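Local coordinates for protein geranyltranstransferase (Agrobacterium tumefaciens, PDB 2H8O) that probably catalyses the condensation of geranyl diphosphate with isopentenyl diphosphate to give farnesyl diphosphate and free diphosphate, at residues S121-D126 and P140-K145; A179-S184 and L226-E231; D262-L267 and A296-K301. All coordinates share one frame; numbering follows the deposited sequence. Where two conformers were deposited one is given.

Contact 1 (S121-D126 and P140-K145); sequences SLVHDD and PTVHRK
Val123 and Val142 have their CA atoms 6.4 Å apart where the last turn of helix 104-125 meets the start of the short helix 142-145, and beyond them Asp126 faces Thr141. The two valines touch through one methyl each, CG2 to CG2 at 4.0 Å, their side chains crossing at a slant, and both also rest on Ala151 of helix 148-167. Thr141 turns its methyl to the aspartate: CG2 lies 3.4 Å from OD2 of Asp126. Thr141 OG1 sits between the backbone N and the carbonyl carbon (chi1 48°) and is hydrogen-bonded to Asp133 O. Asp126 OD2 accepts water 2 at 2.8 Å, and that water takes the N-H of Val142; with the salt bridge to Arg136, the carboxylate oxygen has two polar partners. His143 brings CE1 to 3.0 Å from the backbone O of Asp126, which approaches the ring obliquely, whereas CB of Asp126 lies in the ring plane at the edge. In that plane too is water 1, 2.9 Å from ND1 of His143, and it donates to Val123 O at 2.7 Å. Two waters thus join the segments, which share no direct hydrogen bond. Asp125, Asp126 and the nearby Asp131 fit the first aspartate-rich motif of polyprenyl synthases, which in relatives binds the substrate diphosphate through magnesium ions.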
ATOM      1  N   SER A 121      -8.291  -5.789   2.781  1.00 15.49           N
ATOM      2  CA  SER A 121      -9.477  -5.414   2.028  1.00 16.06           C
ATOM      3  C   SER A 121     -10.745  -5.753   2.818  1.00 15.86           C
ATOM      4  O   SER A 121     -11.728  -5.011   2.762  1.00 16.42           O
ATOM      5  CB  SER A 121      -9.461  -6.063   0.647  1.00 16.08           C
ATOM      6  OG  SER A 121      -9.833  -7.432   0.665  1.00 17.35           O
ATOM      7  N   LEU A 122     -10.707  -6.843   3.583  1.00 15.44           N
ATOM      8  CA  LEU A 122     -11.871  -7.274   4.358  1.00 15.42           C
ATOM      9  C   LEU A 122     -12.071  -6.337   5.550  1.00 15.14           C
ATOM     10  O   LEU A 122     -13.198  -5.955   5.866  1.00 15.12           O
ATOM     11  CB  LEU A 122     -11.689  -8.697   4.864  1.00 15.30           C
ATOM     12  CG  LEU A 122     -11.365  -9.781   3.845  1.00 17.31           C
ATOM     13  CD1 LEU A 122     -11.137 -11.126   4.543  1.00 19.35           C
ATOM     14  CD2 LEU A 122     -12.430  -9.885   2.764  1.00 20.77           C
ATOM     15  N   VAL A 123     -10.981  -5.970   6.215  1.00 15.60           N
ATOM     16  CA  VAL A 123     -11.041  -5.048   7.347  1.00 15.69           C
ATOM     17  C   VAL A 123     -11.695  -3.729   6.950  1.00 15.92           C
ATOM     18  O   VAL A 123     -12.588  -3.225   7.635  1.00 16.02           O
ATOM     19  CB  VAL A 123      -9.636  -4.780   7.930  1.00 15.32           C
ATOM     20  CG1 VAL A 123      -9.674  -3.679   9.046  1.00 16.61           C
ATOM     21  CG2 VAL A 123      -9.057  -6.080   8.465  1.00 15.40           C
ATOM     22  N   HIS A 124     -11.292  -3.191   5.799  1.00 15.72           N
ATOM     23  CA  HIS A 124     -11.932  -1.965   5.324  1.00 16.03           C
ATOM     24  C   HIS A 124     -13.357  -2.201   4.838  1.00 16.67           C
ATOM     25  O   HIS A 124     -14.234  -1.397   5.113  1.00 17.25           O
ATOM     26  CB  HIS A 124     -11.123  -1.304   4.222  1.00 15.52           C
ATOM     27  CG  HIS A 124      -9.930  -0.508   4.677  1.00 15.24           C
ATOM     28  ND1 HIS A 124      -9.444  -0.458   5.971  1.00 18.10           N
ATOM     29  CD2 HIS A 124      -9.095   0.252   3.944  1.00 12.03           C
ATOM     30  CE1 HIS A 124      -8.356   0.307   5.995  1.00 11.78           C
ATOM     31  NE2 HIS A 124      -8.126   0.749   4.778  1.00 17.07           N
ATOM     32  N   ASP A 125     -13.598  -3.272   4.093  1.00 17.15           N
ATOM     33  CA  ASP A 125     -14.957  -3.524   3.575  0.50 17.36           C
ATOM     34  C   ASP A 125     -15.979  -3.741   4.681  1.00 17.36           C
ATOM     35  O   ASP A 125     -17.158  -3.435   4.505  1.00 17.76           O
ATOM     36  CB  ASP A 125     -14.985  -4.729   2.633  0.50 18.39           C
ATOM     37  CG  ASP A 125     -16.316  -4.870   1.914  0.50 18.72           C
ATOM     38  OD1 ASP A 125     -16.813  -3.871   1.356  0.50 23.85           O
ATOM     39  OD2 ASP A 125     -16.875  -5.972   1.911  0.50 21.55           O
ATOM     40  N   ASP A 126     -15.544  -4.272   5.823  1.00 17.06           N
ATOM     41  CA  ASP A 126     -16.464  -4.521   6.944  1.00 17.13           C
ATOM     42  C   ASP A 126     -16.923  -3.213   7.623  1.00 16.73           C
ATOM     43  O   ASP A 126     -17.927  -3.192   8.350  1.00 17.70           O
ATOM     44  CB  ASP A 126     -15.816  -5.424   8.003  1.00 17.02           C
ATOM     45  CG  ASP A 126     -15.687  -6.869   7.553  1.00 17.65           C
ATOM     46  OD1 ASP A 126     -16.459  -7.307   6.670  1.00 20.90           O
ATOM     47  OD2 ASP A 126     -14.802  -7.581   8.077  1.00 17.68           O
ATOM     48  N   PRO A 140     -16.032 -11.131  15.986  1.00 19.58           N
ATOM     49  CA  PRO A 140     -16.246  -9.705  15.783  1.00 19.09           C
ATOM     50  C   PRO A 140     -15.303  -9.192  14.701  1.00 17.84           C
ATOM     51  O   PRO A 140     -14.178  -9.659  14.571  1.00 18.01           O
ATOM     52  CB  PRO A 140     -15.894  -9.083  17.140  1.00 18.83           C
ATOM     53  CG  PRO A 140     -15.067 -10.115  17.826  1.00 19.60           C
ATOM     54  CD  PRO A 140     -15.540 -11.424  17.342  1.00 19.97           C
ATOM     55  N   THR A 141     -15.792  -8.261  13.909  1.00 17.37           N
ATOM     56  CA  THR A 141     -14.940  -7.590  12.953  1.00 16.92           C
ATOM     57  C   THR A 141     -13.957  -6.669  13.684  1.00 16.67           C
ATOM     58  O   THR A 141     -14.101  -6.361  14.852  1.00 15.66           O
ATOM     59  CB  THR A 141     -15.778  -6.817  11.940  1.00 16.98           C
ATOM     60  OG1 THR A 141     -16.760  -6.057  12.629  1.00 17.94           O
ATOM     61  CG2 THR A 141     -16.481  -7.771  10.973  1.00 17.42           C
ATOM     62  N   VAL A 142     -12.923  -6.227  12.975  1.00 15.53           N
ATOM     63  CA  VAL A 142     -11.866  -5.468  13.630  1.00 16.09           C
ATOM     64  C   VAL A 142     -12.399  -4.186  14.263  1.00 15.92           C
ATOM     65  O   VAL A 142     -12.000  -3.854  15.377  1.00 15.80           O
ATOM     66  CB  VAL A 142     -10.669  -5.186  12.673  1.00 15.88           C
ATOM     67  CG1 VAL A 142      -9.666  -4.229  13.314  1.00 15.77           C
ATOM     68  CG2 VAL A 142     -10.003  -6.491  12.292  1.00 15.37           C
ATOM     69  N   HIS A 143     -13.308  -3.477  13.591  1.00 16.49           N
ATOM     70  CA  HIS A 143     -13.812  -2.200  14.145  1.00 17.63           C
ATOM     71  C   HIS A 143     -14.698  -2.415  15.373  1.00 18.24           C
ATOM     72  O   HIS A 143     -14.810  -1.529  16.215  1.00 18.92           O
ATOM     73  CB  HIS A 143     -14.544  -1.326  13.102  1.00 17.78           C
ATOM     74  CG  HIS A 143     -15.744  -1.975  12.501  1.00 18.13           C
ATOM     75  ND1 HIS A 143     -15.641  -2.863  11.455  1.00 17.84           N
ATOM     76  CD2 HIS A 143     -17.068  -1.890  12.800  1.00 18.11           C
ATOM     77  CE1 HIS A 143     -16.846  -3.295  11.130  1.00 18.90           C
ATOM     78  NE2 HIS A 143     -17.730  -2.723  11.926  1.00 18.80           N
ATOM     79  N   ARG A 144     -15.299  -3.595  15.469  1.00 19.03           N
ATOM     80  CA  ARG A 144     -16.117  -3.965  16.636  1.00 19.71           C
ATOM     81  C   ARG A 144     -15.255  -4.376  17.825  1.00 19.89           C
ATOM     82  O   ARG A 144     -15.508  -3.942  18.949  1.00 21.38           O
ATOM     83  CB  ARG A 144     -17.093  -5.080  16.263  1.00 20.47           C
ATOM     84  CG  ARG A 144     -18.107  -4.645  15.230  1.00 24.37           C
ATOM     85  CD  ARG A 144     -19.247  -3.902  15.852  1.00 30.56           C
ATOM     86  NE  ARG A 144     -20.031  -4.813  16.680  1.00 34.04           N
ATOM     87  CZ  ARG A 144     -21.085  -4.465  17.413  1.00 35.53           C
ATOM     88  NH1 ARG A 144     -21.508  -3.202  17.435  1.00 37.07           N
ATOM     89  NH2 ARG A 144     -21.715  -5.385  18.128  1.00 36.53           N
ATOM     90  N   LYS A 145     -14.237  -5.198  17.593  1.00 19.48           N
ATOM     91  CA  LYS A 145     -13.333  -5.627  18.667  1.00 19.59           C
ATOM     92  C   LYS A 145     -12.414  -4.494  19.169  1.00 19.28           C
ATOM     93  O   LYS A 145     -12.089  -4.416  20.364  1.00 19.55           O
ATOM     94  CB  LYS A 145     -12.509  -6.832  18.197  1.00 20.20           C
ATOM     95  CG  LYS A 145     -11.555  -7.388  19.242  1.00 20.77           C
ATOM     96  CD  LYS A 145     -11.013  -8.745  18.830  1.00 21.94           C
ATOM     97  CE  LYS A 145     -10.125  -9.346  19.937  1.00 25.96           C
ATOM     98  NZ  LYS A 145     -10.899  -9.911  21.082  1.00 29.80           N
TER
HETATM   99  O   HOH W   1     -13.248  -3.818  10.230  1.00 18.51           O
HETATM  100  O   HOH W   2     -13.057  -6.651  10.004  1.00 19.03           O

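Contact 2 (A179-S184 and L226-E231); sequences AALVIS and LRFACE
The ring of Phe228 meets Ser184 with its edge: OG lies near the ring plane, 3.2 Å from CD1, and CB of Ser184 is in the plane, 3.8 Å from the same carbon. The backbone O of Leu181 comes to the ring obliquely, 3.8 Å from CE1, and at the far end CZ is 4.2 Å from CD2 of Leu181. Phe228 carries CG anti to its backbone N (chi1 168°), a torsion that reaches the ring across to the opposing helix. Ser184 OG is likewise turned away from its own N (chi1 -175°), and this lets it hold two waters beside the ring. Water 3 binds OG, donates to Ser184 O at 2.7 Å and accepts from NH2 of Arg227 at 3.0 Å; water 4 links OG to Phe228 O, to which it donates at 3.2 Å. The two segments share no direct hydrogen bond, so these two waters carry the polar part of the contact. One turn beyond Phe228, Glu231 turns its carboxylate to Arg244 and Arg248 in two salt bridges. Segments 179-184 and 226-231 run nearly antiparallel (167°), their axes 11.0 Å apart at closest approach. Helix 211-237 also packs on helices 88-99 and 241-267, while Val182 and Ile183 touch Ala167 of the second subunit, which places the pair within the helical bundle, beside that subunit.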
ATOM      1  N   ALA A 179      10.437  -6.376  -8.251  1.00 15.67           N
ATOM      2  CA  ALA A 179       9.834  -5.185  -8.902  1.00 15.63           C
ATOM      3  C   ALA A 179       8.625  -5.569  -9.739  1.00 15.67           C
ATOM      4  O   ALA A 179       7.584  -4.929  -9.669  1.00 15.24           O
ATOM      5  CB  ALA A 179      10.862  -4.422  -9.742  1.00 15.20           C
ATOM      6  N   ALA A 180       8.754  -6.643 -10.526  1.00 15.84           N
ATOM      7  CA  ALA A 180       7.643  -7.117 -11.353  1.00 16.28           C
ATOM      8  C   ALA A 180       6.427  -7.477 -10.512  1.00 16.05           C
ATOM      9  O   ALA A 180       5.291  -7.197 -10.878  1.00 15.88           O
ATOM     10  CB  ALA A 180       8.084  -8.327 -12.169  1.00 16.76           C
ATOM     11  N   LEU A 181       6.666  -8.111  -9.370  1.00 14.97           N
ATOM     12  CA  LEU A 181       5.588  -8.487  -8.464  1.00 15.48           C
ATOM     13  C   LEU A 181       4.944  -7.259  -7.826  1.00 14.42           C
ATOM     14  O   LEU A 181       3.735  -7.240  -7.625  1.00 15.63           O
ATOM     15  CB  LEU A 181       6.128  -9.385  -7.355  1.00 15.74           C
ATOM     16  CG  LEU A 181       6.448 -10.828  -7.734  1.00 15.25           C
ATOM     17  CD1 LEU A 181       7.160 -11.516  -6.593  1.00 16.70           C
ATOM     18  CD2 LEU A 181       5.204 -11.587  -8.092  1.00 16.66           C
ATOM     19  N   VAL A 182       5.745  -6.263  -7.454  1.00 15.12           N
ATOM     20  CA  VAL A 182       5.207  -5.042  -6.851  1.00 15.05           C
ATOM     21  C   VAL A 182       4.261  -4.359  -7.858  1.00 15.55           C
ATOM     22  O   VAL A 182       3.134  -3.963  -7.511  1.00 15.85           O
ATOM     23  CB  VAL A 182       6.313  -4.087  -6.388  1.00 14.85           C
ATOM     24  CG1 VAL A 182       5.720  -2.696  -5.999  1.00 13.95           C
ATOM     25  CG2 VAL A 182       7.114  -4.685  -5.184  1.00 15.54           C
ATOM     26  N   ILE A 183       4.705  -4.255  -9.101  1.00 15.81           N
ATOM     27  CA  ILE A 183       3.864  -3.676 -10.168  1.00 15.77           C
ATOM     28  C   ILE A 183       2.592  -4.502 -10.324  1.00 15.22           C
ATOM     29  O   ILE A 183       1.487  -3.972 -10.309  1.00 14.90           O
ATOM     30  CB  ILE A 183       4.614  -3.570 -11.528  1.00 15.26           C
ATOM     31  CG1 ILE A 183       5.863  -2.685 -11.423  1.00 16.81           C
ATOM     32  CG2 ILE A 183       3.671  -3.073 -12.641  1.00 16.99           C
ATOM     33  CD1 ILE A 183       6.843  -2.940 -12.570  1.00 17.76           C
ATOM     34  N   SER A 184       2.740  -5.816 -10.462  1.00 15.55           N
ATOM     35  CA  SER A 184       1.593  -6.683 -10.714  1.00 15.98           C
ATOM     36  C   SER A 184       0.579  -6.609  -9.566  1.00 15.89           C
ATOM     37  O   SER A 184      -0.643  -6.547  -9.791  1.00 15.88           O
ATOM     38  CB  SER A 184       2.086  -8.120 -10.900  1.00 17.23           C
ATOM     39  OG  SER A 184       1.047  -8.999 -11.251  1.00 21.57           O
ATOM     40  N   LEU A 226      -6.942 -13.094  -7.697  1.00 16.52           N
ATOM     41  CA  LEU A 226      -6.819 -14.530  -8.065  1.00 16.74           C
ATOM     42  C   LEU A 226      -5.960 -14.704  -9.328  1.00 17.06           C
ATOM     43  O   LEU A 226      -5.128 -15.608  -9.407  1.00 18.20           O
ATOM     44  CB  LEU A 226      -8.201 -15.185  -8.165  1.00 16.22           C
ATOM     45  CG  LEU A 226      -8.973 -15.254  -6.837  1.00 16.75           C
ATOM     46  CD1 LEU A 226     -10.472 -15.505  -7.100  1.00 18.02           C
ATOM     47  CD2 LEU A 226      -8.366 -16.309  -5.884  1.00 18.84           C
ATOM     48  N   ARG A 227      -6.137 -13.815 -10.297  1.00 16.98           N
ATOM     49  CA  ARG A 227      -5.258 -13.704 -11.453  1.00 16.81           C
ATOM     50  C   ARG A 227      -3.799 -13.502 -11.025  1.00 16.54           C
ATOM     51  O   ARG A 227      -2.896 -14.234 -11.444  1.00 16.66           O
ATOM     52  CB  ARG A 227      -5.746 -12.546 -12.348  1.00 16.50           C
ATOM     53  CG  ARG A 227      -4.891 -12.277 -13.567  1.00 17.45           C
ATOM     54  CD  ARG A 227      -5.252 -10.916 -14.187  1.00 19.37           C
ATOM     55  NE  ARG A 227      -4.670  -9.812 -13.418  1.00 19.36           N
ATOM     56  CZ  ARG A 227      -5.189  -8.595 -13.278  1.00 22.22           C
ATOM     57  NH1 ARG A 227      -6.371  -8.285 -13.799  1.00 22.72           N
ATOM     58  NH2 ARG A 227      -4.531  -7.693 -12.559  1.00 21.65           N
ATOM     59  N   PHE A 228      -3.587 -12.504 -10.175  1.00 16.39           N
ATOM     60  CA  PHE A 228      -2.272 -12.210  -9.657  1.00 15.77           C
ATOM     61  C   PHE A 228      -1.682 -13.449  -8.953  1.00 15.58           C
ATOM     62  O   PHE A 228      -0.502 -13.758  -9.127  1.00 15.37           O
ATOM     63  CB  PHE A 228      -2.308 -11.033  -8.677  1.00 16.59           C
ATOM     64  CG  PHE A 228      -1.028 -10.881  -7.905  1.00 15.20           C
ATOM     65  CD1 PHE A 228       0.042 -10.162  -8.421  1.00 16.19           C
ATOM     66  CD2 PHE A 228      -0.872 -11.508  -6.683  1.00 14.31           C
ATOM     67  CE1 PHE A 228       1.237 -10.079  -7.725  1.00 16.14           C
ATOM     68  CE2 PHE A 228       0.328 -11.433  -5.979  1.00 14.82           C
ATOM     69  CZ  PHE A 228       1.381 -10.723  -6.495  1.00 15.55           C
ATOM     70  N   ALA A 229      -2.475 -14.140  -8.138  1.00 14.90           N
ATOM     71  CA  ALA A 229      -1.945 -15.272  -7.363  1.00 15.41           C
ATOM     72  C   ALA A 229      -1.288 -16.314  -8.262  1.00 15.77           C
ATOM     73  O   ALA A 229      -0.241 -16.856  -7.957  1.00 16.18           O
ATOM     74  CB  ALA A 229      -3.054 -15.920  -6.559  1.00 15.36           C
ATOM     75  N   CYS A 230      -1.927 -16.578  -9.384  1.00 15.75           N
ATOM     76  CA  CYS A 230      -1.449 -17.584 -10.331  1.00 15.88           C
ATOM     77  C   CYS A 230      -0.317 -17.062 -11.185  1.00 15.81           C
ATOM     78  O   CYS A 230       0.673 -17.739 -11.386  1.00 15.86           O
ATOM     79  CB  CYS A 230      -2.595 -18.033 -11.204  1.00 18.37           C
ATOM     80  SG  CYS A 230      -3.864 -18.938 -10.253  1.00 15.98           S
ATOM     81  N   GLU A 231      -0.472 -15.843 -11.689  1.00 15.66           N
ATOM     82  CA  GLU A 231       0.578 -15.225 -12.499  1.00 15.54           C
ATOM     83  C   GLU A 231       1.872 -15.043 -11.709  1.00 16.12           C
ATOM     84  O   GLU A 231       2.969 -15.165 -12.254  1.00 15.72           O
ATOM     85  CB  GLU A 231       0.091 -13.900 -13.123  1.00 15.88           C
ATOM     86  CG  GLU A 231       1.078 -13.285 -14.129  1.00 16.67           C
ATOM     87  CD  GLU A 231       0.595 -11.999 -14.752  1.00 17.08           C
ATOM     88  OE1 GLU A 231      -0.520 -11.565 -14.434  1.00 18.76           O
ATOM     89  OE2 GLU A 231       1.329 -11.439 -15.597  1.00 19.22           O
TER
HETATM   90  O   HOH W   3      -1.622  -7.697 -11.971  1.00 17.82           O
HETATM   91  O   HOH W   4       1.529 -11.888 -10.663  1.00 26.94           O

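Contact 3 (D262-L267 and A296-K301); sequences DDLLDL and AWAREK
Leu264 on Ala298 and Arg299 makes a small apolar helix-to-helix contact, flanked by an arginine, at the periphery of the all-alpha polyprenyl synthase fold. It joins the C-terminal end of helix 241-267 to helix 295-312. Residues 262-266 read DDLLD, matching the second aspartate-rich motif of the family; Asp262, Asp263 and Asp266 belong to that motif, whereas Leu264 faces the neighbouring helix. The leucine has uncommon torsions, chi1 -90° with chi2 -53°, and they set both methyls against helix 295-312. CD2 meets Ala298 CB at 3.4 Å, closer than ordinary van der Waals contact, so packing here is tight. CD1 is 4.0 Å from that same CB and also meets the arginine. Val290 of helix 289-293 touches Leu264 and Ala298 as well, closing the apolar patch from a third helix. Arg299 sits at the solvent-exposed side, its chain extended from CG to NE, and NE has a long, weak ion pair with Glu295. The guanidinium lies across the leucine side chain: CD1 of Leu264 stands over the centre of its flat face, 3.9 Å from CZ.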
ATOM      1  N   ASP A 262     -19.814 -18.701  -6.166  1.00 28.75           N
ATOM      2  CA  ASP A 262     -20.241 -17.968  -4.978  1.00 29.18           C
ATOM      3  C   ASP A 262     -21.645 -17.409  -5.161  1.00 29.73           C
ATOM      4  O   ASP A 262     -22.485 -17.522  -4.262  1.00 29.66           O
ATOM      5  CB  ASP A 262     -19.269 -16.836  -4.636  1.00 29.87           C
ATOM      6  CG  ASP A 262     -19.329 -16.449  -3.173  1.00 31.60           C
ATOM      7  OD1 ASP A 262     -19.034 -17.324  -2.326  1.00 37.37           O
ATOM      8  OD2 ASP A 262     -19.675 -15.286  -2.866  1.00 36.27           O
ATOM      9  N   ASP A 263     -21.903 -16.815  -6.327  1.00 30.05           N
ATOM     10  CA  ASP A 263     -23.217 -16.256  -6.610  1.00 30.87           C
ATOM     11  C   ASP A 263     -24.275 -17.355  -6.731  1.00 31.55           C
ATOM     12  O   ASP A 263     -25.416 -17.145  -6.342  1.00 31.54           O
ATOM     13  CB  ASP A 263     -23.185 -15.370  -7.864  1.00 30.42           C
ATOM     14  CG  ASP A 263     -22.391 -14.087  -7.655  1.00 29.89           C
ATOM     15  OD1 ASP A 263     -22.312 -13.599  -6.504  1.00 28.75           O
ATOM     16  OD2 ASP A 263     -21.841 -13.562  -8.646  1.00 28.57           O
ATOM     17  N   LEU A 264     -23.891 -18.521  -7.255  1.00 32.84           N
ATOM     18  CA  LEU A 264     -24.782 -19.694  -7.282  1.00 34.21           C
ATOM     19  C   LEU A 264     -25.117 -20.188  -5.872  1.00 35.53           C
ATOM     20  O   LEU A 264     -26.281 -20.459  -5.573  1.00 35.84           O
ATOM     21  CB  LEU A 264     -24.162 -20.859  -8.066  1.00 34.21           C
ATOM     22  CG  LEU A 264     -24.408 -20.986  -9.568  1.00 34.32           C
ATOM     23  CD1 LEU A 264     -25.918 -20.945  -9.907  1.00 34.00           C
ATOM     24  CD2 LEU A 264     -23.680 -19.917 -10.325  1.00 36.05           C
ATOM     25  N   LEU A 265     -24.096 -20.334  -5.030  1.00 36.93           N
ATOM     26  CA  LEU A 265     -24.284 -20.746  -3.630  1.00 38.18           C
ATOM     27  C   LEU A 265     -25.318 -19.867  -2.949  1.00 39.30           C
ATOM     28  O   LEU A 265     -26.280 -20.367  -2.370  1.00 39.74           O
ATOM     29  CB  LEU A 265     -22.976 -20.664  -2.829  1.00 38.14           C
ATOM     30  CG  LEU A 265     -21.981 -21.821  -2.898  1.00 38.96           C
ATOM     31  CD1 LEU A 265     -20.772 -21.522  -2.000  1.00 39.28           C
ATOM     32  CD2 LEU A 265     -22.646 -23.133  -2.497  1.00 39.34           C
ATOM     33  N   ASP A 266     -25.109 -18.555  -3.021  1.00 40.59           N
ATOM     34  CA  ASP A 266     -26.033 -17.595  -2.427  1.00 41.54           C
ATOM     35  C   ASP A 266     -27.444 -17.763  -3.001  1.00 42.36           C
ATOM     36  O   ASP A 266     -28.425 -17.740  -2.256  1.00 42.65           O
ATOM     37  CB  ASP A 266     -25.534 -16.156  -2.638  1.00 41.89           C
ATOM     38  CG  ASP A 266     -24.298 -15.830  -1.807  1.00 43.05           C
ATOM     39  OD1 ASP A 266     -23.925 -16.628  -0.917  1.00 44.62           O
ATOM     40  OD2 ASP A 266     -23.693 -14.763  -2.047  1.00 45.29           O
ATOM     41  N   LEU A 267     -27.540 -17.946  -4.317  1.00 43.29           N
ATOM     42  CA  LEU A 267     -28.830 -18.168  -4.974  1.00 43.67           C
ATOM     43  C   LEU A 267     -29.546 -19.342  -4.324  1.00 44.31           C
ATOM     44  O   LEU A 267     -30.672 -19.203  -3.846  1.00 44.43           O
ATOM     45  CB  LEU A 267     -28.649 -18.428  -6.476  1.00 43.87           C
ATOM     46  CG  LEU A 267     -29.890 -18.885  -7.258  1.00 43.72           C
ATOM     47  CD1 LEU A 267     -30.925 -17.775  -7.307  1.00 44.30           C
ATOM     48  CD2 LEU A 267     -29.512 -19.328  -8.663  1.00 43.76           C
ATOM     49  N   ALA A 296     -29.141 -22.196 -14.851  1.00 30.51           N
ATOM     50  CA  ALA A 296     -28.731 -23.193 -15.845  1.00 30.39           C
ATOM     51  C   ALA A 296     -27.551 -22.690 -16.683  1.00 30.27           C
ATOM     52  O   ALA A 296     -26.594 -23.434 -16.939  1.00 30.09           O
ATOM     53  CB  ALA A 296     -29.909 -23.568 -16.749  1.00 30.43           C
ATOM     54  N   TRP A 297     -27.617 -21.426 -17.094  1.00 29.90           N
ATOM     55  CA  TRP A 297     -26.526 -20.808 -17.838  1.00 29.76           C
ATOM     56  C   TRP A 297     -25.265 -20.797 -16.972  1.00 29.55           C
ATOM     57  O   TRP A 297     -24.180 -21.137 -17.435  1.00 28.99           O
ATOM     58  CB  TRP A 297     -26.881 -19.375 -18.255  1.00 30.14           C
ATOM     59  CG  TRP A 297     -25.745 -18.674 -18.936  1.00 30.19           C
ATOM     60  CD1 TRP A 297     -25.496 -18.619 -20.282  1.00 30.81           C
ATOM     61  CD2 TRP A 297     -24.686 -17.949 -18.303  1.00 30.75           C
ATOM     62  NE1 TRP A 297     -24.348 -17.899 -20.519  1.00 31.27           N
ATOM     63  CE2 TRP A 297     -23.831 -17.476 -19.324  1.00 30.75           C
ATOM     64  CE3 TRP A 297     -24.381 -17.649 -16.974  1.00 30.30           C
ATOM     65  CZ2 TRP A 297     -22.690 -16.718 -19.051  1.00 31.56           C
ATOM     66  CZ3 TRP A 297     -23.242 -16.895 -16.704  1.00 30.56           C
ATOM     67  CH2 TRP A 297     -22.413 -16.439 -17.736  1.00 30.51           C
ATOM     68  N   ALA A 298     -25.428 -20.404 -15.715  1.00 29.47           N
ATOM     69  CA  ALA A 298     -24.294 -20.270 -14.797  1.00 29.34           C
ATOM     70  C   ALA A 298     -23.615 -21.614 -14.529  1.00 29.45           C
ATOM     71  O   ALA A 298     -22.390 -21.706 -14.508  1.00 28.71           O
ATOM     72  CB  ALA A 298     -24.738 -19.616 -13.496  1.00 29.17           C
ATOM     73  N   ARG A 299     -24.405 -22.660 -14.336  1.00 29.33           N
ATOM     74  CA  ARG A 299     -23.843 -23.972 -14.043  1.00 30.03           C
ATOM     75  C   ARG A 299     -23.085 -24.550 -15.240  1.00 29.64           C
ATOM     76  O   ARG A 299     -22.043 -25.183 -15.072  1.00 29.30           O
ATOM     77  CB  ARG A 299     -24.926 -24.930 -13.506  1.00 30.50           C
ATOM     78  CG  ARG A 299     -25.434 -24.516 -12.114  1.00 31.30           C
ATOM     79  CD  ARG A 299     -26.217 -25.618 -11.396  1.00 32.46           C
ATOM     80  NE  ARG A 299     -26.928 -25.100 -10.223  1.00 33.93           N
ATOM     81  CZ  ARG A 299     -26.363 -24.766  -9.056  1.00 35.71           C
ATOM     82  NH1 ARG A 299     -25.050 -24.893  -8.852  1.00 36.38           N
ATOM     83  NH2 ARG A 299     -27.123 -24.295  -8.067  1.00 35.66           N
ATOM     84  N   GLU A 300     -23.588 -24.315 -16.449  1.00 29.56           N
ATOM     85  CA  GLU A 300     -22.883 -24.742 -17.660  1.00 29.40           C
ATOM     86  C   GLU A 300     -21.592 -23.931 -17.859  1.00 28.70           C
ATOM     87  O   GLU A 300     -20.560 -24.496 -18.198  1.00 27.83           O
ATOM     88  CB  GLU A 300     -23.796 -24.634 -18.893  1.00 29.73           C
ATOM     89  CG  GLU A 300     -23.096 -24.757 -20.258  1.00 31.03           C
ATOM     90  CD  GLU A 300     -22.336 -26.066 -20.455  1.00 34.96           C
ATOM     91  OE1 GLU A 300     -21.432 -26.092 -21.321  1.00 36.92           O
ATOM     92  OE2 GLU A 300     -22.633 -27.065 -19.757  1.00 38.04           O
ATOM     93  N   LYS A 301     -21.659 -22.623 -17.636  1.00 28.62           N
ATOM     94  CA  LYS A 301     -20.484 -21.759 -17.784  1.00 28.53           C
ATOM     95  C   LYS A 301     -19.392 -22.134 -16.770  1.00 28.02           C
ATOM     96  O   LYS A 301     -18.213 -22.141 -17.109  1.00 26.70           O
ATOM     97  CB  LYS A 301     -20.880 -20.282 -17.671  1.00 28.89           C
ATOM     98  CG  LYS A 301     -19.744 -19.263 -17.855  1.00 30.15           C
ATOM     99  CD  LYS A 301     -18.999 -19.407 -19.200  1.00 33.75           C
ATOM    100  CE  LYS A 301     -19.785 -18.906 -20.396  1.00 35.97           C
ATOM    101  NZ  LYS A 301     -19.575 -17.440 -20.652  1.00 38.21           N
TER

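Contacts 1, 2 and 3 follow one another along the chain, each closing before the next opens, all in the polyprenyl synthase fold. Their centres are 25 Å apart for contacts 1 and 2 and 28 Å for the other two pairs; none touches another, the nearest atoms being about 9 to 11 Å apart. Contacts 1 and 2 lie on opposite sides of the chain's centre. Contacts 2 and 3 sit on consecutive helices, 211-237 and 241-267. Contact 1 holds the start of the first aspartate-rich motif and contact 3 the second, consistent with an active site between helices 104-125 and 241-267. Contact 2 packs two bundle helices beside the second subunit, which contact 1 also meets through His124.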